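Local structure of geranylgeranyl pyrophosphate synthase (Geoglobus acetivorans, 5JFQ) at residues R64-A69 against V189-D194; E198-N203 against L298-E303; D234-K239 against G260-E265. The protein makes geranylgeranyl diphosphate by adding three isopentenyl diphosphate units in succession to dimethylallyl diphosphate, releasing a smaller amount of farnesyl diphosphate. All coordinates share one frame; numbering follows the deposited sequence.

Contact 1: residues R64-A69 against V189-D194; sequences RKAIHA and VLFGKD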
loop_
_atom_site.group_PDB
_atom_site.type_symbol
_atom_site.label_atom_id
_atom_site.label_comp_id
_atom_site.label_asym_id
_atom_site.label_seq_id
_atom_site.Cartn_x
_atom_site.Cartn_y
_atom_site.Cartn_z
ATOM N N ARG B 64 11.628 24.084 -1.945
ATOM C CA ARG B 64 10.981 23.768 -0.679
ATOM C C ARG B 64 9.523 23.393 -0.882
ATOM O O ARG B 64 8.973 22.604 -0.111
ATOM C CB ARG B 64 11.082 24.949 0.280
ATOM C CG ARG B 64 12.431 25.120 0.918
ATOM C CD ARG B 64 12.474 26.440 1.621
ATOM N NE ARG B 64 12.364 27.519 0.652
ATOM C CZ ARG B 64 12.205 28.793 0.981
ATOM N NH1 ARG B 64 12.128 29.134 2.259
ATOM N NH2 ARG B 64 12.124 29.720 0.035
ATOM N N LYS B 65 8.870 23.960 -1.898
ATOM C CA LYS B 65 7.498 23.570 -2.175
ATOM C C LYS B 65 7.416 22.128 -2.665
ATOM O O LYS B 65 6.361 21.496 -2.521
ATOM C CB LYS B 65 6.857 24.531 -3.190
ATOM C CG LYS B 65 6.579 25.929 -2.626
ATOM C CD LYS B 65 5.738 26.802 -3.576
ATOM C CE LYS B 65 5.647 28.278 -3.086
ATOM N NZ LYS B 65 4.553 29.066 -3.767
ATOM N N ALA B 66 8.506 21.582 -3.213
ATOM C CA ALA B 66 8.539 20.204 -3.688
ATOM C C ALA B 66 8.915 19.208 -2.594
ATOM O O ALA B 66 9.056 18.014 -2.882
ATOM C CB ALA B 66 9.512 20.078 -4.857
ATOM N N ILE B 67 9.058 19.665 -1.349
ATOM C CA ILE B 67 9.623 18.808 -0.318
ATOM C C ILE B 67 8.670 17.664 0.022
ATOM O O ILE B 67 9.113 16.531 0.277
ATOM C CB ILE B 67 10.004 19.640 0.918
ATOM C CG1 ILE B 67 10.789 18.780 1.900
ATOM C CG2 ILE B 67 8.767 20.191 1.615
ATOM C CD1 ILE B 67 12.223 18.550 1.487
ATOM N N HIS B 68 7.355 17.922 0.007
ATOM C CA HIS B 68 6.408 16.875 0.372
ATOM C C HIS B 68 6.441 15.732 -0.651
ATOM O O HIS B 68 6.485 14.549 -0.275
ATOM C CB HIS B 68 5.001 17.464 0.517
ATOM C CG HIS B 68 4.855 18.421 1.668
ATOM N ND1 HIS B 68 4.489 18.018 2.937
ATOM C CD2 HIS B 68 5.026 19.765 1.740
ATOM C CE1 HIS B 68 4.447 19.069 3.741
ATOM N NE2 HIS B 68 4.773 20.139 3.038
ATOM N N ALA B 69 6.472 16.069 -1.944
ATOM C CA ALA B 69 6.694 15.060 -2.971
ATOM C C ALA B 69 8.059 14.392 -2.832
ATOM O O ALA B 69 8.210 13.208 -3.166
ATOM C CB ALA B 69 6.564 15.688 -4.344
ATOM N N VAL B 189 5.045 18.110 -12.708
ATOM C CA VAL B 189 3.619 17.895 -12.543
ATOM C C VAL B 189 3.058 18.867 -11.524
ATOM O O VAL B 189 2.009 19.481 -11.747
ATOM C CB VAL B 189 3.331 16.445 -12.136
ATOM C CG1 VAL B 189 1.827 16.222 -12.059
ATOM C CG2 VAL B 189 3.974 15.500 -13.119
ATOM N N LEU B 190 3.758 19.025 -10.395
ATOM C CA LEU B 190 3.235 19.828 -9.296
ATOM C C LEU B 190 3.088 21.297 -9.688
ATOM O O LEU B 190 2.139 21.965 -9.268
ATOM C CB LEU B 190 4.134 19.677 -8.068
ATOM C CG LEU B 190 3.873 18.402 -7.255
ATOM C CD1 LEU B 190 4.862 18.192 -6.111
ATOM C CD2 LEU B 190 2.450 18.428 -6.733
ATOM N N PHE B 191 4.004 21.811 -10.506
ATOM C CA PHE B 191 4.054 23.221 -10.868
ATOM C C PHE B 191 3.727 23.442 -12.336
ATOM O O PHE B 191 4.282 24.333 -12.976
ATOM C CB PHE B 191 5.421 23.792 -10.519
ATOM C CG PHE B 191 5.854 23.418 -9.159
ATOM C CD1 PHE B 191 4.934 23.383 -8.127
ATOM C CD2 PHE B 191 7.151 23.048 -8.905
ATOM C CE1 PHE B 191 5.301 23.015 -6.850
ATOM C CE2 PHE B 191 7.534 22.677 -7.628
ATOM C CZ PHE B 191 6.598 22.659 -6.597
ATOM N N GLY B 192 2.855 22.608 -12.887
ATOM C CA GLY B 192 2.213 22.936 -14.141
ATOM C C GLY B 192 3.139 23.179 -15.310
ATOM O O GLY B 192 2.740 23.847 -16.267
ATOM N N LYS B 193 4.358 22.651 -15.279
ATOM C CA LYS B 193 5.103 22.652 -16.526
ATOM C C LYS B 193 4.397 21.732 -17.521
ATOM O O LYS B 193 3.524 20.940 -17.158
ATOM C CB LYS B 193 6.560 22.247 -16.288
ATOM C CG LYS B 193 7.172 22.911 -15.059
ATOM C CD LYS B 193 6.867 24.411 -15.004
ATOM C CE LYS B 193 7.737 25.102 -13.967
ATOM N NZ LYS B 193 7.448 26.560 -13.842
ATOM N N ASP B 194 4.740 21.874 -18.792
ATOM C CA ASP B 194 3.956 21.222 -19.831
ATOM C C ASP B 194 4.469 19.806 -20.115
ATOM O O ASP B 194 5.434 19.323 -19.512
ATOM C CB ASP B 194 3.941 22.074 -21.100
ATOM C CG ASP B 194 5.330 22.458 -21.556
ATOM O OD1 ASP B 194 5.665 22.161 -22.726
ATOM O OD2 ASP B 194 6.080 23.058 -20.748
#

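Contact 2: residues E198-N203 against L298-E303; sequences EKALWN and LEVIDE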
loop_
_atom_site.group_PDB
_atom_site.type_symbol
_atom_site.label_atom_id
_atom_site.label_comp_id
_atom_site.label_asym_id
_atom_site.label_seq_id
_atom_site.Cartn_x
_atom_site.Cartn_y
_atom_site.Cartn_z
ATOM N N GLU B 198 7.672 17.526 -18.577
ATOM C CA GLU B 198 7.407 16.331 -17.779
ATOM C C GLU B 198 8.097 15.112 -18.377
ATOM O O GLU B 198 8.942 14.478 -17.733
ATOM C CB GLU B 198 5.897 16.093 -17.685
ATOM C CG GLU B 198 5.462 15.212 -16.529
ATOM C CD GLU B 198 4.026 14.732 -16.662
ATOM O OE1 GLU B 198 3.315 15.178 -17.576
ATOM O OE2 GLU B 198 3.601 13.889 -15.857
ATOM N N LYS B 199 7.736 14.770 -19.617
ATOM C CA LYS B 199 8.343 13.628 -20.283
ATOM C C LYS B 199 9.860 13.727 -20.267
ATOM O O LYS B 199 10.550 12.706 -20.156
ATOM C CB LYS B 199 7.823 13.527 -21.717
ATOM N N ALA B 200 10.398 14.950 -20.334
ATOM C CA ALA B 200 11.847 15.121 -20.347
ATOM C C ALA B 200 12.457 14.755 -19.002
ATOM O O ALA B 200 13.442 14.015 -18.940
ATOM C CB ALA B 200 12.205 16.555 -20.738
ATOM N N LEU B 201 11.895 15.272 -17.908
ATOM C CA LEU B 201 12.396 14.885 -16.594
ATOM C C LEU B 201 12.077 13.435 -16.308
ATOM O O LEU B 201 12.856 12.743 -15.645
ATOM C CB LEU B 201 11.803 15.778 -15.517
ATOM C CG LEU B 201 12.360 17.195 -15.574
ATOM C CD1 LEU B 201 11.512 18.152 -14.745
ATOM C CD2 LEU B 201 13.802 17.177 -15.094
ATOM N N TRP B 202 10.932 12.970 -16.801
ATOM C CA TRP B 202 10.591 11.560 -16.722
ATOM C C TRP B 202 11.682 10.714 -17.363
ATOM O O TRP B 202 12.351 9.921 -16.687
ATOM C CB TRP B 202 9.234 11.340 -17.401
ATOM C CG TRP B 202 8.651 9.929 -17.378
ATOM C CD1 TRP B 202 8.383 9.142 -18.460
ATOM C CD2 TRP B 202 8.232 9.173 -16.224
ATOM N NE1 TRP B 202 7.838 7.945 -18.056
ATOM C CE2 TRP B 202 7.728 7.943 -16.690
ATOM C CE3 TRP B 202 8.233 9.418 -14.852
ATOM C CZ2 TRP B 202 7.237 6.966 -15.832
ATOM C CZ3 TRP B 202 7.745 8.452 -14.007
ATOM C CH2 TRP B 202 7.255 7.240 -14.496
ATOM N N ASN B 203 11.898 10.902 -18.669
ATOM C CA ASN B 203 12.879 10.094 -19.389
ATOM C C ASN B 203 14.243 10.145 -18.712
ATOM O O ASN B 203 14.916 9.117 -18.570
ATOM C CB ASN B 203 12.965 10.563 -20.840
ATOM C CG ASN B 203 11.857 9.983 -21.707
ATOM O OD1 ASN B 203 10.957 9.310 -21.214
ATOM N ND2 ASN B 203 11.927 10.237 -23.009
ATOM N N LEU B 298 17.681 15.598 -20.658
ATOM C CA LEU B 298 17.632 16.714 -19.716
ATOM C C LEU B 298 17.909 18.066 -20.377
ATOM O O LEU B 298 17.798 19.104 -19.711
ATOM C CB LEU B 298 18.632 16.426 -18.600
ATOM C CG LEU B 298 18.648 17.256 -17.331
ATOM C CD1 LEU B 298 17.239 17.375 -16.817
ATOM C CD2 LEU B 298 19.546 16.569 -16.325
ATOM N N GLU B 299 18.222 18.060 -21.677
ATOM C CA GLU B 299 18.573 19.273 -22.408
ATOM C C GLU B 299 17.369 20.191 -22.625
ATOM O O GLU B 299 17.530 21.414 -22.743
ATOM C CB GLU B 299 19.207 18.871 -23.745
ATOM C CG GLU B 299 19.378 19.985 -24.757
ATOM C CD GLU B 299 20.123 19.519 -25.991
ATOM O OE1 GLU B 299 20.430 18.303 -26.063
ATOM O OE2 GLU B 299 20.400 20.366 -26.879
ATOM N N VAL B 300 16.162 19.624 -22.667
ATOM C CA VAL B 300 14.945 20.402 -22.838
ATOM C C VAL B 300 14.772 21.439 -21.734
ATOM O O VAL B 300 14.055 22.428 -21.914
ATOM C CB VAL B 300 13.766 19.407 -22.938
ATOM C CG1 VAL B 300 12.454 20.009 -22.464
ATOM C CG2 VAL B 300 13.646 18.891 -24.372
ATOM N N ILE B 301 15.449 21.269 -20.615
ATOM C CA ILE B 301 15.391 22.220 -19.512
ATOM C C ILE B 301 16.488 23.260 -19.689
ATOM O O ILE B 301 17.555 22.974 -20.240
ATOM C CB ILE B 301 15.508 21.485 -18.162
ATOM C CG1 ILE B 301 14.216 20.725 -17.890
ATOM C CG2 ILE B 301 15.833 22.455 -17.015
ATOM C CD1 ILE B 301 13.975 20.468 -16.433
ATOM N N ASP B 302 16.219 24.482 -19.227
ATOM C CA ASP B 302 17.182 25.566 -19.360
ATOM C C ASP B 302 18.464 25.242 -18.606
ATOM O O ASP B 302 18.458 24.515 -17.610
ATOM C CB ASP B 302 16.597 26.884 -18.832
ATOM C CG ASP B 302 15.428 27.394 -19.666
ATOM O OD1 ASP B 302 15.209 26.857 -20.778
ATOM O OD2 ASP B 302 14.737 28.339 -19.209
ATOM N N GLU B 303 19.571 25.806 -19.093
ATOM C CA GLU B 303 20.852 25.679 -18.413
ATOM C C GLU B 303 20.812 26.406 -17.076
ATOM O O GLU B 303 20.223 27.482 -16.948
ATOM C CB GLU B 303 21.983 26.223 -19.287
#

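Contact 3: residues D234-K239 against G260-E265; sequences DILEGK and GRASEE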
loop_
_atom_site.group_PDB
_atom_site.type_symbol
_atom_site.label_atom_id
_atom_site.label_comp_id
_atom_site.label_asym_id
_atom_site.label_seq_id
_atom_site.Cartn_x
_atom_site.Cartn_y
_atom_site.Cartn_z
ATOM N N ASP B 234 25.860 -12.003 -6.429
ATOM C CA ASP B 234 24.800 -12.038 -7.441
ATOM C C ASP B 234 24.771 -13.374 -8.178
ATOM O O ASP B 234 23.698 -13.898 -8.498
ATOM C CB ASP B 234 24.960 -10.889 -8.444
ATOM C CG ASP B 234 24.303 -9.595 -7.972
ATOM O OD1 ASP B 234 23.348 -9.676 -7.175
ATOM O OD2 ASP B 234 24.735 -8.499 -8.400
ATOM N N ILE B 235 25.936 -13.949 -8.451
ATOM C CA ILE B 235 25.938 -15.159 -9.257
ATOM C C ILE B 235 25.591 -16.372 -8.404
ATOM O O ILE B 235 24.770 -17.204 -8.804
ATOM C CB ILE B 235 27.283 -15.321 -9.982
ATOM C CG1 ILE B 235 27.448 -14.223 -11.042
ATOM C CG2 ILE B 235 27.368 -16.692 -10.635
ATOM C CD1 ILE B 235 28.101 -12.948 -10.538
ATOM N N LEU B 236 26.182 -16.483 -7.211
ATOM C CA LEU B 236 25.791 -17.552 -6.299
ATOM C C LEU B 236 24.288 -17.539 -6.045
ATOM O O LEU B 236 23.647 -18.594 -6.017
ATOM C CB LEU B 236 26.564 -17.441 -4.983
ATOM C CG LEU B 236 28.087 -17.633 -5.035
ATOM C CD1 LEU B 236 28.647 -18.092 -3.693
ATOM C CD2 LEU B 236 28.497 -18.598 -6.137
ATOM N N GLU B 237 23.704 -16.346 -5.883
ATOM C CA GLU B 237 22.266 -16.199 -5.682
ATOM C C GLU B 237 21.459 -16.448 -6.949
ATOM O O GLU B 237 20.233 -16.571 -6.865
ATOM C CB GLU B 237 21.949 -14.799 -5.144
ATOM N N GLY B 238 22.106 -16.524 -8.109
ATOM C CA GLY B 238 21.400 -16.725 -9.356
ATOM C C GLY B 238 20.699 -15.504 -9.902
ATOM O O GLY B 238 19.891 -15.638 -10.832
ATOM N N LYS B 239 20.971 -14.320 -9.351
ATOM C CA LYS B 239 20.343 -13.096 -9.828
ATOM C C LYS B 239 20.648 -12.909 -11.305
ATOM O O LYS B 239 21.813 -12.928 -11.711
ATOM C CB LYS B 239 20.838 -11.901 -9.013
ATOM N N GLY B 260 24.694 -21.182 -4.922
ATOM C CA GLY B 260 24.534 -20.447 -3.676
ATOM C C GLY B 260 25.706 -20.665 -2.737
ATOM O O GLY B 260 26.336 -19.705 -2.288
ATOM N N ARG B 261 25.998 -21.921 -2.414
ATOM C CA ARG B 261 27.244 -22.272 -1.746
ATOM C C ARG B 261 28.281 -22.549 -2.822
ATOM O O ARG B 261 27.967 -23.163 -3.844
ATOM C CB ARG B 261 27.058 -23.495 -0.841
ATOM N N ALA B 262 29.506 -22.067 -2.619
ATOM C CA ALA B 262 30.502 -22.276 -3.664
ATOM C C ALA B 262 31.917 -22.146 -3.121
ATOM O O ALA B 262 32.156 -21.595 -2.038
ATOM C CB ALA B 262 30.304 -21.307 -4.831
ATOM N N SER B 263 32.846 -22.687 -3.910
ATOM C CA SER B 263 34.281 -22.540 -3.717
ATOM C C SER B 263 34.771 -21.246 -4.358
ATOM O O SER B 263 34.209 -20.770 -5.350
ATOM C CB SER B 263 35.024 -23.726 -4.337
ATOM N N GLU B 264 35.844 -20.689 -3.790
ATOM C CA GLU B 264 36.377 -19.429 -4.303
ATOM C C GLU B 264 36.881 -19.585 -5.733
ATOM O O GLU B 264 36.567 -18.770 -6.609
ATOM C CB GLU B 264 37.491 -18.917 -3.389
ATOM N N GLU B 265 37.669 -20.633 -5.990
ATOM C CA GLU B 265 38.159 -20.865 -7.343
ATOM C C GLU B 265 36.999 -21.047 -8.313
ATOM O O GLU B 265 37.035 -20.541 -9.441
ATOM C CB GLU B 265 39.087 -22.085 -7.362
#

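Contact 1: residues R64-A69 against V189-D194
A69 and L190 form one half of an apolar seam, and A66, K65 and F191 the other, between the residues that lead into helix 67-88 and those that end helix 165-190. The methyl of A69 meets one branch of L190, its CB lying 3.5 Å from L190 CD1; CD2 of the leucine makes no such approach. A69 also rests on I186, one turn earlier on the same helix as L190, while L190 packs in addition against A136 of helix 130-159. A66 and L190 are the pair whose CA atoms come nearest, at 7.7 Å, but their side chains find different partners: A66 is met by F191 and A69 by L190.

The aromatic contacts centre on CZ, the far end of the F191 ring. With chi1 at -47°, CG stands opposite the carbonyl carbon and the ring reaches across to the 64-69 turn. The methyl of A66 packs there, A66 CB lying 4.3 Å from F191 CZ. A66 N lies near the ring plane at its edge, 4.0 Å from F191 CZ, and K65 CB approaches F191 CZ obliquely at 3.9 Å. L190 CB lies over the rim of one face.

In the all-helical fold of the polyprenyl synthases these two helices line the same bundle, and here one begins beside the place where the other ends. F191 is already past the last helical residue.

The charged end of K65 sits at the margin: its extended chain turns away from F191 beyond CB, and its NZ makes a long, weak ion pair with D127. At the buried L190, the backbone carbonyl accepts a hydrogen bond from N132 ND2.

Contact 2: residues E198-N203 against L298-E303
L201 reaches two residues of the turn that follows helix 280-298, setting its branched end against I301 and L298 from helix 195-221. CB leaves the helix beside the turn and makes no close approach of its own. With chi1 at -71°, CG lies opposite the carbonyl carbon, and the isobutyl group is brought to the tip of I301: L201 CG is 3.7 Å from I301 CD1. Both methyls then share that same tip. L201 CD1 lies 3.8 Å from I301 CD1 and L201 CD2 3.6 Å from it, so the isoleucine end sits against the whole fork, the two side chains crossing at about a right angle. L201 CD2 also meets L298 CD1 at 3.8 Å, here with the side chains at an oblique angle.

One residue earlier on the helix, A200 makes the other half of the contact and contributes as much through V300. Its CB faces the turn, with V300 CG1 3.9 Å from A200 CB. L298, V300 and I301 can all reach the one helix because L298 to I301 form a type I beta turn. L59 packs on both L201 and I301, and R307, in the following helix 305-316, touches L298 and I301.

This is plain packing in the helical bundle, away from the annotated substrate and magnesium sites. Since every pair across it joins aliphatic carbons, the association rests on shape and on the burial of A200, L201, L298 and I301 from water, with no directional bond to fix the register of turn on helix.

Contact 3: residues D234-K239 against G260-E265
L236 lays its side chain over G260 and along A262, where the end of helix 233-236 faces the loop leading into helix 264-276. Its two methyls straddle the methyl of A262: L236 CD2 is 3.5 Å from A262 CB and L236 CD1 is 3.8 Å from that same CB. Closer to the backbone, L236 CB packs 3.5 Å from the carbonyl oxygen of G260. T256 touches both L236 and A262.

The backbones also meet. L236 O receives at most a weak CA-H...O contact from G260, while the amide of G260, although near that oxygen, is turned too far to bond with it. An alanine in place of L236 would keep CB on the G260 carbonyl but is likely to take both methyls away from A262 CB and open a gap beside T256.

The last turn is closed by two bonds, G238 N to I235 O and K239 N to D234 O, the second at 2.9 Å. With G238 at a positive phi of 77°, this is a Schellman motif, and K239, whose N makes one of the two bonds, probably binds dimethylallyl diphosphate.

Overall arrangement
Contacts 1 and 2 are neighbours on one side of the chain's centre, their own centres 14 Å apart. Successive helices, 165-190 and 195-221, join them, and they meet where V189 packs against E198. Contact 3 is on the opposite side, its centre 44 Å from that of contact 1 and 41 Å from that of contact 2, with nearest atoms about 28 and 23 Å away respectively. In sequence, however, contact 3 falls between the two segments of contact 2. Toward the active site, contact 1 brings the A69 side chain to about 10 Å from that of R48, which probably binds isopentenyl diphosphate, whereas contact 3 includes K239, which probably binds dimethylallyl diphosphate.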